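PDB 7BOP: alpha-1,2-mannosyltransferase (Ktr4), putative from Neosartorya fumigata, which is a putative fungal mannosyltransferase of the GT-A clan and binds guanosine-5'-diphosphate together with a manganese ion. Local coordinates for residues W50-D54 and N55-P59; K88-E91 and R92-S96; I142-E145 and L146-E149; D163-S166 and Y167-C171; P377-F380 and K381-M385. All blocks are in the same frame, centred on the assembly; numbering follows the deposited sequence.

Interaction 1. Residues W50-D54 and N55-P59; sequences WRADD and NDYAP. With NA (sodium ion), chain I.
A type I beta turn from A52 to N55 wraps a sodium ion, its first and last residues each offering a backbone carbonyl. A52 O and N55 O both lie 2.2 Å from the sodium, which explains why two acceptors can sit so near each other, and two waters complete the four ligands seen. One of them, water 1 at 2.4 Å from the sodium, also takes the backbone N-H of Y57, tying the metal to the chain beyond the turn. The N55 side chain is directed back across the turn, with CG beside its own backbone N (chi1 -76°). There N55 ND2 donates to R51 O at 2.9 Å, an almost straight bond (170°) on a lone pair in the carbonyl plane, and the acceptor lies in the amide plane. The same amide meets the edge of the W50 indole, with N55 OD1 3.6 Å from W50 CZ3 and the two planes 52° apart. Y57 turns inward: an edge of its ring, at CE2, comes 3.7 Å from R51 O, while Y57 OH lies 3.6 Å from W50 CB and bonds D206. W50 NE1 is held by D213. Further on, A58 N bonds D56 OD1, an Asx turn. A52 packs on K97 and F98 of helix 80-98, so this is a surface loop against the fold, its beta turn bridged end to end by a bound sodium.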
# COMPACT_ATOMS: atom_id res chain seq x y z
N TRP A 50 -2.92 -21.30 8.73
CA TRP A 50 -2.88 -22.32 7.68
C TRP A 50 -1.45 -22.53 7.24
O TRP A 50 -0.81 -21.59 6.74
CB TRP A 50 -3.78 -21.90 6.52
CG TRP A 50 -5.21 -21.88 6.92
CD1 TRP A 50 -5.92 -20.82 7.41
CD2 TRP A 50 -6.10 -22.99 6.91
NE1 TRP A 50 -7.21 -21.20 7.68
CE2 TRP A 50 -7.35 -22.54 7.39
CE3 TRP A 50 -5.97 -24.34 6.53
CZ2 TRP A 50 -8.46 -23.38 7.52
CZ3 TRP A 50 -7.07 -25.18 6.65
CH2 TRP A 50 -8.31 -24.70 7.13
N ARG A 51 -0.94 -23.75 7.43
CA ARG A 51 0.44 -24.13 7.13
C ARG A 51 0.57 -24.89 5.81
O ARG A 51 -0.32 -25.65 5.44
CB ARG A 51 1.00 -25.07 8.21
CG ARG A 51 0.83 -24.60 9.64
CD ARG A 51 1.70 -23.41 9.90
NE ARG A 51 1.68 -22.99 11.30
CZ ARG A 51 2.35 -21.95 11.77
NH1 ARG A 51 3.09 -21.20 10.94
NH2 ARG A 51 2.28 -21.63 13.06
N ALA A 52 1.70 -24.70 5.13
CA ALA A 52 1.97 -25.41 3.88
C ALA A 52 2.24 -26.91 4.10
O ALA A 52 1.92 -27.72 3.22
CB ALA A 52 3.15 -24.79 3.16
N ASP A 53 2.81 -27.26 5.25
CA ASP A 53 3.25 -28.63 5.50
C ASP A 53 2.12 -29.61 5.82
O ASP A 53 2.33 -30.81 5.73
CB ASP A 53 4.35 -28.70 6.58
CG ASP A 53 3.99 -27.92 7.81
OD1 ASP A 53 4.14 -26.67 7.77
OD2 ASP A 53 3.57 -28.53 8.81
N ASP A 54 0.92 -29.14 6.18
CA ASP A 54 -0.21 -30.05 6.38
C ASP A 54 -1.46 -29.67 5.58
O ASP A 54 -2.58 -30.01 5.96
CB ASP A 54 -0.50 -30.25 7.88
CG ASP A 54 -0.85 -28.96 8.58
OD1 ASP A 54 -0.89 -27.91 7.91
OD2 ASP A 54 -1.10 -29.01 9.80
N ASN A 55 -1.25 -28.96 4.47
CA ASN A 55 -2.31 -28.69 3.50
C ASN A 55 -1.82 -28.93 2.10
O ASN A 55 -0.61 -28.96 1.85
CB ASN A 55 -2.77 -27.23 3.61
CG ASN A 55 -3.66 -27.00 4.81
OD1 ASN A 55 -4.83 -27.36 4.79
ND2 ASN A 55 -3.10 -26.42 5.87
N ASP A 56 -2.77 -29.08 1.19
CA ASP A 56 -2.49 -29.15 -0.23
C ASP A 56 -2.34 -27.73 -0.80
O ASP A 56 -3.32 -27.08 -1.11
CB ASP A 56 -3.64 -29.89 -0.94
CG ASP A 56 -3.44 -29.98 -2.43
OD1 ASP A 56 -2.36 -29.62 -2.95
OD2 ASP A 56 -4.40 -30.44 -3.10
N TYR A 57 -1.10 -27.28 -0.95
CA TYR A 57 -0.79 -26.03 -1.62
C TYR A 57 0.02 -26.28 -2.90
O TYR A 57 0.73 -25.39 -3.38
CB TYR A 57 -0.04 -25.08 -0.67
CG TYR A 57 -0.95 -24.31 0.28
CD1 TYR A 57 -1.68 -23.20 -0.15
CD2 TYR A 57 -1.05 -24.67 1.62
CE1 TYR A 57 -2.50 -22.49 0.72
CE2 TYR A 57 -1.86 -23.97 2.51
CZ TYR A 57 -2.58 -22.87 2.06
OH TYR A 57 -3.37 -22.19 2.94
N ALA A 58 -0.12 -27.47 -3.50
CA ALA A 58 0.55 -27.77 -4.76
C ALA A 58 0.12 -26.77 -5.84
O ALA A 58 -1.06 -26.41 -5.92
CB ALA A 58 0.27 -29.20 -5.21
N PRO A 59 1.07 -26.31 -6.67
CA PRO A 59 0.78 -25.23 -7.62
C PRO A 59 -0.30 -25.55 -8.66
O PRO A 59 -1.02 -24.65 -9.08
CB PRO A 59 2.13 -24.96 -8.30
CG PRO A 59 2.95 -26.17 -8.04
CD PRO A 59 2.46 -26.78 -6.77
NA NA I . 1.59 -29.27 1.63
O HOH W 1 1.61 -28.36 -0.56
O HOH W 2 3.80 -29.90 1.76

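Interaction 2. Residues K88-E91 and R92-S96; sequences KDLE and RTWNS
R92 reaches back to D89 along the surface of helix 80-98, the two side chains running side by side. Bent at chi3 (65°), the arginine brings NH1 to 3.1 Å from D89 OD1 in a salt bridge; the oxygen lies at the guanidinium edge, is approached on its anti side but well out of the carboxylate plane, and the carboxylate stands 84° to the guanidinium. D89 OD2 is taken by F199 N. T93 doubles the grip on the helix backbone: T93 OG1 donates to D89 O at 2.8 Å, from the face of the carbonyl opposite to that used by T93 N. The helix widens here into a pi-type turn at 92-95, within the beta-alpha-beta unit of strand 69-74, helix 80-98 and strand 102-106. L90 O consequently accepts from both W94 N (2.9 Å) and N95 N (3.0 Å). W94 CB packs 4.2 Å from L90 CD1, and its indole NH goes to Y205 O. N95 lies alongside E91, and N95 ND2 gives a nearly straight bond to E91 OE2 (2.9 Å, 167°), arriving from above the carboxylate plane. E91 OE2 also bonds T122 OG1 and W102 NE1, and N95 OD1 takes Y100 N. At S96, OG and N both donate to E91 O, OG at 3.0 Å.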
# COMPACT_ATOMS: atom_id res chain seq x y z
N LYS A 88 11.87 -13.22 -6.72
CA LYS A 88 12.77 -14.18 -6.05
C LYS A 88 12.63 -14.12 -4.53
O LYS A 88 12.57 -15.15 -3.87
CB LYS A 88 14.23 -13.96 -6.44
CG LYS A 88 14.58 -14.46 -7.84
CD LYS A 88 16.03 -14.14 -8.18
CE LYS A 88 16.39 -14.59 -9.59
NZ LYS A 88 16.34 -16.07 -9.73
N ASP A 89 12.57 -12.90 -3.99
CA ASP A 89 12.43 -12.72 -2.54
C ASP A 89 11.07 -13.20 -2.06
O ASP A 89 10.99 -13.91 -1.04
CB ASP A 89 12.59 -11.24 -2.15
CG ASP A 89 14.05 -10.80 -2.04
OD1 ASP A 89 14.99 -11.57 -2.31
OD2 ASP A 89 14.25 -9.64 -1.62
N LEU A 90 10.01 -12.80 -2.74
CA LEU A 90 8.66 -13.15 -2.29
C LEU A 90 8.41 -14.66 -2.41
O LEU A 90 7.83 -15.28 -1.51
CB LEU A 90 7.59 -12.33 -3.02
CG LEU A 90 6.16 -12.44 -2.45
CD1 LEU A 90 6.14 -12.40 -0.93
CD2 LEU A 90 5.29 -11.34 -3.02
N GLU A 91 8.90 -15.24 -3.50
CA GLU A 91 8.84 -16.69 -3.68
C GLU A 91 9.64 -17.45 -2.61
O GLU A 91 9.11 -18.35 -1.96
CB GLU A 91 9.31 -17.06 -5.10
CG GLU A 91 8.30 -16.68 -6.18
CD GLU A 91 7.12 -17.64 -6.25
OE1 GLU A 91 7.29 -18.81 -5.86
OE2 GLU A 91 6.01 -17.24 -6.68
N ARG A 92 10.90 -17.06 -2.40
CA ARG A 92 11.75 -17.73 -1.41
C ARG A 92 11.17 -17.64 -0.01
O ARG A 92 11.16 -18.64 0.72
CB ARG A 92 13.17 -17.12 -1.40
CG ARG A 92 14.15 -17.88 -0.52
CD ARG A 92 15.50 -17.17 -0.39
NE ARG A 92 15.37 -15.88 0.31
CZ ARG A 92 15.37 -14.67 -0.26
NH1 ARG A 92 15.50 -14.51 -1.58
NH2 ARG A 92 15.24 -13.59 0.51
N THR A 93 10.69 -16.46 0.37
CA THR A 93 10.21 -16.27 1.73
C THR A 93 8.81 -16.80 1.98
O THR A 93 8.48 -17.12 3.12
CB THR A 93 10.25 -14.79 2.16
OG1 THR A 93 9.43 -14.00 1.29
CG2 THR A 93 11.69 -14.29 2.18
N TRP A 94 7.98 -16.89 0.94
CA TRP A 94 6.56 -17.18 1.12
C TRP A 94 5.92 -18.02 -0.01
O TRP A 94 5.44 -19.12 0.25
CB TRP A 94 5.76 -15.88 1.31
CG TRP A 94 4.34 -16.14 1.69
CD1 TRP A 94 3.90 -16.60 2.87
CD2 TRP A 94 3.20 -16.00 0.85
NE1 TRP A 94 2.53 -16.75 2.85
CE2 TRP A 94 2.07 -16.37 1.62
CE3 TRP A 94 3.01 -15.56 -0.46
CZ2 TRP A 94 0.78 -16.35 1.11
CZ3 TRP A 94 1.71 -15.53 -0.97
CH2 TRP A 94 0.62 -15.93 -0.18
N ASN A 95 5.88 -17.50 -1.23
CA ASN A 95 5.01 -18.09 -2.25
C ASN A 95 5.47 -19.45 -2.82
O ASN A 95 4.65 -20.15 -3.44
CB ASN A 95 4.71 -17.12 -3.38
CG ASN A 95 3.40 -17.45 -4.09
OD1 ASN A 95 2.38 -17.70 -3.45
ND2 ASN A 95 3.42 -17.43 -5.41
N SER A 96 6.73 -19.84 -2.64
CA SER A 96 7.16 -21.18 -3.08
C SER A 96 6.42 -22.27 -2.30
O SER A 96 6.29 -23.37 -2.80
CB SER A 96 8.66 -21.37 -2.96
OG SER A 96 9.06 -21.29 -1.62

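Interaction 3. Residues I142-E145 and L146-E149; sequences INME and LFRE
N143 caps the start of helix 144-157 by giving OD1 to the backbone N-H of L146, at 3.0 Å and 162°. The bond lies in the plane of the side-chain carbonyl, on a lone pair; CG held anti to the backbone N of N143 (chi1 -175°) sets OD1 within reach of L146 N. F147 N then donates to N143 O, also at 3.0 Å, so one residue offers both its side-chain and main-chain oxygens to the opening turn. The packed side is apolar. M144 runs alongside F147, its twice-bent chain carrying CE to 3.9 Å from F147 CD2, and the buried phenyl ring continues onto H168, edge-to-face, and F310. By contrast, E145, R148 and E149 lie on the solvent side. There R148, bent at chi3, folds its guanidinium flat over M144 O, which stands 3.6 Å from the guanidinium plane over its centre, while R148 NH1 lies 3.7 Å from E145 CG. E145 OE2 remains 4.8 Å from R148 NH1, and E145 OE1 is 4.9 Å from E149 OE1. The charged groups would therefore act on each other only at longer range; the hydrogen bonds here are those of cap and backbone, and R148 touches through its flat face and at E145 CG.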
# COMPACT_ATOMS: atom_id res chain seq x y z
N ILE A 142 -11.17 16.50 -17.10
CA ILE A 142 -9.87 17.04 -16.70
C ILE A 142 -9.34 17.89 -17.84
O ILE A 142 -9.22 17.40 -18.96
CB ILE A 142 -8.85 15.94 -16.35
CG1 ILE A 142 -9.34 15.09 -15.16
CG2 ILE A 142 -7.46 16.53 -16.09
CD1 ILE A 142 -9.56 15.83 -13.87
N ASN A 143 -9.03 19.15 -17.54
CA ASN A 143 -8.43 20.05 -18.51
C ASN A 143 -6.91 19.86 -18.51
O ASN A 143 -6.26 20.10 -17.49
CB ASN A 143 -8.80 21.49 -18.17
CG ASN A 143 -8.31 22.48 -19.22
OD1 ASN A 143 -7.13 22.82 -19.27
ND2 ASN A 143 -9.23 22.95 -20.05
N MET A 144 -6.35 19.45 -19.64
CA MET A 144 -4.93 19.14 -19.72
C MET A 144 -4.02 20.37 -19.64
O MET A 144 -2.88 20.23 -19.20
CB MET A 144 -4.60 18.30 -20.97
CG MET A 144 -5.27 16.94 -21.00
SD MET A 144 -5.05 15.98 -19.47
CE MET A 144 -3.29 15.67 -19.60
N GLU A 145 -4.50 21.55 -20.06
CA GLU A 145 -3.72 22.79 -19.85
C GLU A 145 -3.58 23.15 -18.37
O GLU A 145 -2.51 23.57 -17.93
CB GLU A 145 -4.30 23.99 -20.61
CG GLU A 145 -3.57 24.26 -21.92
CD GLU A 145 -4.19 25.38 -22.74
OE1 GLU A 145 -4.55 26.44 -22.16
OE2 GLU A 145 -4.32 25.20 -23.97
N LEU A 146 -4.67 23.01 -17.61
CA LEU A 146 -4.62 23.17 -16.15
C LEU A 146 -3.70 22.14 -15.50
O LEU A 146 -2.94 22.47 -14.60
CB LEU A 146 -6.02 23.07 -15.53
CG LEU A 146 -7.04 24.17 -15.84
CD1 LEU A 146 -8.34 23.87 -15.11
CD2 LEU A 146 -6.51 25.54 -15.45
N PHE A 147 -3.78 20.89 -15.97
CA PHE A 147 -2.84 19.86 -15.52
C PHE A 147 -1.38 20.31 -15.71
O PHE A 147 -0.58 20.22 -14.78
CB PHE A 147 -3.06 18.51 -16.22
CG PHE A 147 -1.89 17.58 -16.07
CD1 PHE A 147 -1.69 16.92 -14.87
CD2 PHE A 147 -0.95 17.44 -17.09
CE1 PHE A 147 -0.58 16.10 -14.69
CE2 PHE A 147 0.16 16.62 -16.91
CZ PHE A 147 0.34 15.95 -15.71
N ARG A 148 -1.04 20.77 -16.92
CA ARG A 148 0.34 21.13 -17.24
C ARG A 148 0.84 22.31 -16.42
O ARG A 148 2.00 22.33 -16.01
CB ARG A 148 0.52 21.39 -18.74
CG ARG A 148 0.57 20.12 -19.58
CD ARG A 148 0.96 20.39 -21.02
NE ARG A 148 -0.13 21.01 -21.78
CZ ARG A 148 -1.12 20.36 -22.41
NH1 ARG A 148 -2.05 21.06 -23.05
NH2 ARG A 148 -1.19 19.02 -22.42
N GLU A 149 -0.03 23.28 -16.17
CA GLU A 149 0.33 24.45 -15.36
C GLU A 149 0.65 24.08 -13.91
O GLU A 149 1.66 24.51 -13.37
CB GLU A 149 -0.78 25.50 -15.42
CG GLU A 149 -0.88 26.17 -16.78
CD GLU A 149 -2.06 27.12 -16.90
OE1 GLU A 149 -2.25 27.68 -18.00
OE2 GLU A 149 -2.80 27.32 -15.91

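Interaction 4. Residues D163-S166 and Y167-C171; sequences DKLS and YHQMC. With GDP (guanosine-5'-diphosphate), chain H.
The backbone enters helix 165-177 after K164 at the N-cap position, and the regular bonds begin with Q169 N to L165 O at 3.0 Å and M170 N to S166 O at 2.8 Å. This is the N-terminal turn of a helix that forms one wall of the guanosine-5'-diphosphate pocket, to which E79, L74, N106 and D107 also contribute hydrogen bonds. Facing the interior, H168 folds back to D163, with its CG beside the backbone N (chi1 -63°). H168 NE2 donates to D163 OD2 at 2.7 Å in a nearly straight bond (175°) that uses the syn lone pair and lies in the imidazole plane; carboxylate and ring are turned 44° apart. K164 O sits at another point of the ring edge, 3.2 Å from H168 CD2. D163 OD2 also bonds Y161 OH, and H168 ND1 bonds F309 O, so the imidazole is fixed from both nitrogens. On another flank Q169 crosses L165 obliquely, its OE1 3.6 Å from L165 CG, while NE2 goes to W136 O. The nucleotide meets three further side chains. S166 CB lies 3.4 Å from O6 of the base, and M170 CG 3.3 Å from the ribose O4'. M170 CE also covers one face of the Y167 ring, near its rim. Beyond that ring, Y167 OH donates to the terminal phosphate oxygen O3B at 2.7 Å, in the plane of the phenol.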
# COMPACT_ATOMS: atom_id res chain seq x y z
N ASP A 163 7.57 16.29 -12.77
CA ASP A 163 6.23 15.72 -12.91
C ASP A 163 6.10 14.85 -14.17
O ASP A 163 6.67 15.17 -15.20
CB ASP A 163 5.18 16.82 -12.92
CG ASP A 163 3.78 16.28 -12.78
OD1 ASP A 163 3.19 15.88 -13.81
OD2 ASP A 163 3.27 16.23 -11.64
N LYS A 164 5.35 13.76 -14.05
CA LYS A 164 5.00 12.90 -15.18
C LYS A 164 3.52 12.60 -15.10
O LYS A 164 3.05 12.20 -14.03
CB LYS A 164 5.74 11.56 -15.08
CG LYS A 164 7.21 11.59 -15.47
CD LYS A 164 8.11 10.89 -14.44
CE LYS A 164 9.04 9.85 -15.07
NZ LYS A 164 9.77 10.32 -16.29
N LEU A 165 2.81 12.75 -16.21
CA LEU A 165 1.38 12.42 -16.26
C LEU A 165 1.13 10.98 -15.83
O LEU A 165 0.17 10.70 -15.13
CB LEU A 165 0.80 12.66 -17.66
CG LEU A 165 -0.68 12.29 -17.86
CD1 LEU A 165 -1.59 13.07 -16.91
CD2 LEU A 165 -1.08 12.53 -19.31
N SER A 166 2.02 10.07 -16.24
CA SER A 166 1.89 8.65 -15.92
C SER A 166 1.85 8.37 -14.41
O SER A 166 1.14 7.47 -13.96
CB SER A 166 3.00 7.85 -16.59
OG SER A 166 4.28 8.24 -16.13
N TYR A 167 2.59 9.16 -13.62
CA TYR A 167 2.56 9.00 -12.17
C TYR A 167 1.16 9.27 -11.63
O TYR A 167 0.66 8.51 -10.78
CB TYR A 167 3.59 9.90 -11.46
CG TYR A 167 3.82 9.43 -10.06
CD1 TYR A 167 4.73 8.41 -9.79
CD2 TYR A 167 3.10 9.97 -8.99
CE1 TYR A 167 4.94 7.96 -8.50
CE2 TYR A 167 3.30 9.52 -7.69
CZ TYR A 167 4.22 8.51 -7.45
OH TYR A 167 4.43 8.05 -6.18
N HIS A 168 0.53 10.33 -12.13
CA HIS A 168 -0.83 10.68 -11.74
C HIS A 168 -1.81 9.57 -12.17
O HIS A 168 -2.71 9.21 -11.42
CB HIS A 168 -1.28 12.01 -12.36
CG HIS A 168 -0.48 13.21 -11.92
ND1 HIS A 168 -0.96 14.15 -11.05
CD2 HIS A 168 0.75 13.63 -12.29
CE1 HIS A 168 -0.05 15.10 -10.88
NE2 HIS A 168 1.00 14.80 -11.62
N GLN A 169 -1.62 9.05 -13.37
CA GLN A 169 -2.48 7.96 -13.87
C GLN A 169 -2.34 6.70 -13.01
O GLN A 169 -3.33 6.04 -12.70
CB GLN A 169 -2.16 7.65 -15.33
CG GLN A 169 -2.52 8.79 -16.27
CD GLN A 169 -2.01 8.55 -17.67
OE1 GLN A 169 -0.82 8.73 -17.94
NE2 GLN A 169 -2.89 8.13 -18.58
N MET A 170 -1.11 6.40 -12.60
CA MET A 170 -0.84 5.29 -11.69
C MET A 170 -1.53 5.48 -10.34
O MET A 170 -2.15 4.55 -9.83
CB MET A 170 0.67 5.10 -11.53
CG MET A 170 1.07 4.03 -10.53
SD MET A 170 1.08 4.62 -8.83
CE MET A 170 2.44 5.79 -8.89
N CYS A 171 -1.43 6.67 -9.77
CA CYS A 171 -2.07 6.96 -8.48
C CYS A 171 -3.58 6.80 -8.55
O CYS A 171 -4.20 6.22 -7.65
CB CYS A 171 -1.72 8.37 -8.00
SG CYS A 171 0.01 8.56 -7.49
PB GDP H . 7.22 5.16 -6.37
O1B GDP H . 8.57 5.79 -6.62
O2B GDP H . 7.28 3.76 -5.74
O3B GDP H . 6.19 6.06 -5.72
O3A GDP H . 6.68 4.99 -7.89
PA GDP H . 7.01 3.75 -8.88
O1A GDP H . 7.71 4.26 -10.12
O2A GDP H . 7.61 2.60 -8.04
O5' GDP H . 5.49 3.43 -9.31
C5' GDP H . 4.60 2.77 -8.42
C4' GDP H . 4.14 1.45 -9.03
O4' GDP H . 3.41 1.71 -10.23
C3' GDP H . 5.27 0.52 -9.44
O3' GDP H . 4.79 -0.83 -9.30
C2' GDP H . 5.54 0.88 -10.90
O2' GDP H . 6.07 -0.22 -11.63
C1' GDP H . 4.15 1.28 -11.38
N9 GDP H . 4.04 2.35 -12.40
C8 GDP H . 4.26 3.69 -12.26
N7 GDP H . 3.98 4.33 -13.43
C5 GDP H . 3.57 3.40 -14.32
C6 GDP H . 3.13 3.38 -15.73
O6 GDP H . 3.08 4.45 -16.36
N1 GDP H . 2.77 2.20 -16.28
C2 GDP H . 2.81 1.04 -15.59
N2 GDP H . 2.45 -0.13 -16.18
N3 GDP H . 3.22 0.99 -14.29
C4 GDP H . 3.59 2.11 -13.63

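Interaction 5. Residues P377-F380 and K381-M385; sequences PSYF and KHVGM
Backbone bonds linking P377-F380 to K381-M385 bring helix 376-382 to its end. H382 N donates to S378 O at 2.9 Å in the regular pattern, after which Y379 O accepts two donors, V383 N at 2.8 Å and G384 N at 3.0 Å. The second is a wider, i+5 bond, and it accompanies the departure of V383 from helical angles. G384 adopts phi 132°, a backbone conformation readily open to glycine; its CA lies 3.3 Å from F380 O, a CA-H...O contact. The CH-pi contacts use two aromatic faces. V383 turns toward the helix and sets CB over the Y379 ring, 3.8 Å from the centroid and 20° off the normal, while its CG1 comes near the phenol end. M385 crosses F380 at about a right angle, its CG 3.5 Å from the phenyl centroid, and its SD 4.5 Å from that same centroid in a Met-aromatic contact. F380 CG beside its backbone N (chi1 -67°) turns the ring toward the departing chain. Both rings are buried: Y379 meets W257 and F279 edge-to-face, and F380 meets W335. The polar contacts centre on S378 and H382. S378 OG bonds D260, the residue to which H382 NE2 makes a weak bond, and H382 CD2 lies 3.2 Å from S378 O, which sits at the imidazole edge. Together these features mark a helix C-terminus that unwinds through a widened turn and a glycine at positive phi.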
# COMPACT_ATOMS: atom_id res chain seq x y z
N PRO A 377 4.72 6.25 15.45
CA PRO A 377 4.41 6.67 16.82
C PRO A 377 3.02 7.30 16.97
O PRO A 377 2.35 7.08 17.99
CB PRO A 377 5.53 7.67 17.14
CG PRO A 377 6.66 7.26 16.28
CD PRO A 377 5.99 6.85 14.99
N SER A 378 2.58 8.03 15.95
CA SER A 378 1.22 8.55 15.93
C SER A 378 0.19 7.43 15.69
O SER A 378 -0.83 7.36 16.38
CB SER A 378 1.07 9.63 14.87
OG SER A 378 -0.28 10.03 14.77
N TYR A 379 0.45 6.58 14.71
CA TYR A 379 -0.49 5.49 14.40
C TYR A 379 -0.68 4.52 15.58
O TYR A 379 -1.81 4.13 15.90
CB TYR A 379 -0.06 4.72 13.15
CG TYR A 379 -1.13 3.73 12.72
CD1 TYR A 379 -2.29 4.18 12.10
CD2 TYR A 379 -0.99 2.37 12.94
CE1 TYR A 379 -3.28 3.30 11.70
CE2 TYR A 379 -1.98 1.47 12.54
CZ TYR A 379 -3.12 1.94 11.92
OH TYR A 379 -4.12 1.08 11.52
N PHE A 380 0.42 4.18 16.24
CA PHE A 380 0.38 3.27 17.38
C PHE A 380 -0.32 3.89 18.59
O PHE A 380 -0.99 3.18 19.32
CB PHE A 380 1.80 2.80 17.75
CG PHE A 380 2.46 1.93 16.72
CD1 PHE A 380 1.75 1.32 15.67
CD2 PHE A 380 3.83 1.68 16.81
CE1 PHE A 380 2.40 0.51 14.75
CE2 PHE A 380 4.47 0.86 15.90
CZ PHE A 380 3.75 0.28 14.87
N LYS A 381 -0.17 5.20 18.78
CA LYS A 381 -0.89 5.90 19.85
C LYS A 381 -2.39 5.98 19.56
O LYS A 381 -3.21 5.65 20.43
CB LYS A 381 -0.32 7.31 20.04
CG LYS A 381 -1.09 8.17 21.04
CD LYS A 381 -0.35 9.48 21.29
CE LYS A 381 -1.20 10.43 22.13
NZ LYS A 381 -0.42 11.67 22.42
N HIS A 382 -2.75 6.42 18.36
CA HIS A 382 -4.15 6.73 18.03
C HIS A 382 -4.98 5.54 17.58
O HIS A 382 -6.20 5.57 17.68
CB HIS A 382 -4.21 7.83 16.98
CG HIS A 382 -3.73 9.14 17.48
ND1 HIS A 382 -4.44 9.87 18.41
CD2 HIS A 382 -2.59 9.83 17.25
CE1 HIS A 382 -3.77 10.96 18.72
NE2 HIS A 382 -2.64 10.96 18.03
N VAL A 383 -4.31 4.51 17.07
CA VAL A 383 -5.01 3.34 16.50
C VAL A 383 -4.51 2.06 17.17
O VAL A 383 -5.32 1.31 17.68
CB VAL A 383 -4.89 3.27 14.96
CG1 VAL A 383 -5.73 2.13 14.39
CG2 VAL A 383 -5.31 4.59 14.33
N GLY A 384 -3.21 1.80 17.14
CA GLY A 384 -2.64 0.66 17.86
C GLY A 384 -1.69 -0.17 17.03
O GLY A 384 -1.45 0.14 15.86
N MET A 385 -1.18 -1.23 17.63
CA MET A 385 -0.12 -2.07 17.07
C MET A 385 -0.62 -3.44 16.63
O MET A 385 0.17 -4.31 16.29
CB MET A 385 0.99 -2.25 18.11
CG MET A 385 1.77 -0.97 18.34
SD MET A 385 2.98 -1.10 19.67
CE MET A 385 1.91 -1.00 21.09

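Interactions 1 and 3 are surface contacts, while 2, 4 and 5 are partly buried. Interactions 3 and 4 are the pair in direct touch: helices 144-157 and 165-177 follow each other in the chain, and F147 packs on L165 and D163, joining an exposed helix start to the nucleotide wall. Interaction 2, on helix 80-98, has its centre about 15 Å from that of interaction 1, a loop braced on the same helix. Interaction 5 lies apart, its centre at least 30 Å from the others. Chemistry follows place: a metal and carbonyls in interaction 1, a salt bridge beside an amide-carboxylate hydrogen bond between buried residues in 2, capping in 3, ligand contacts in 4, and aromatic faces in 5.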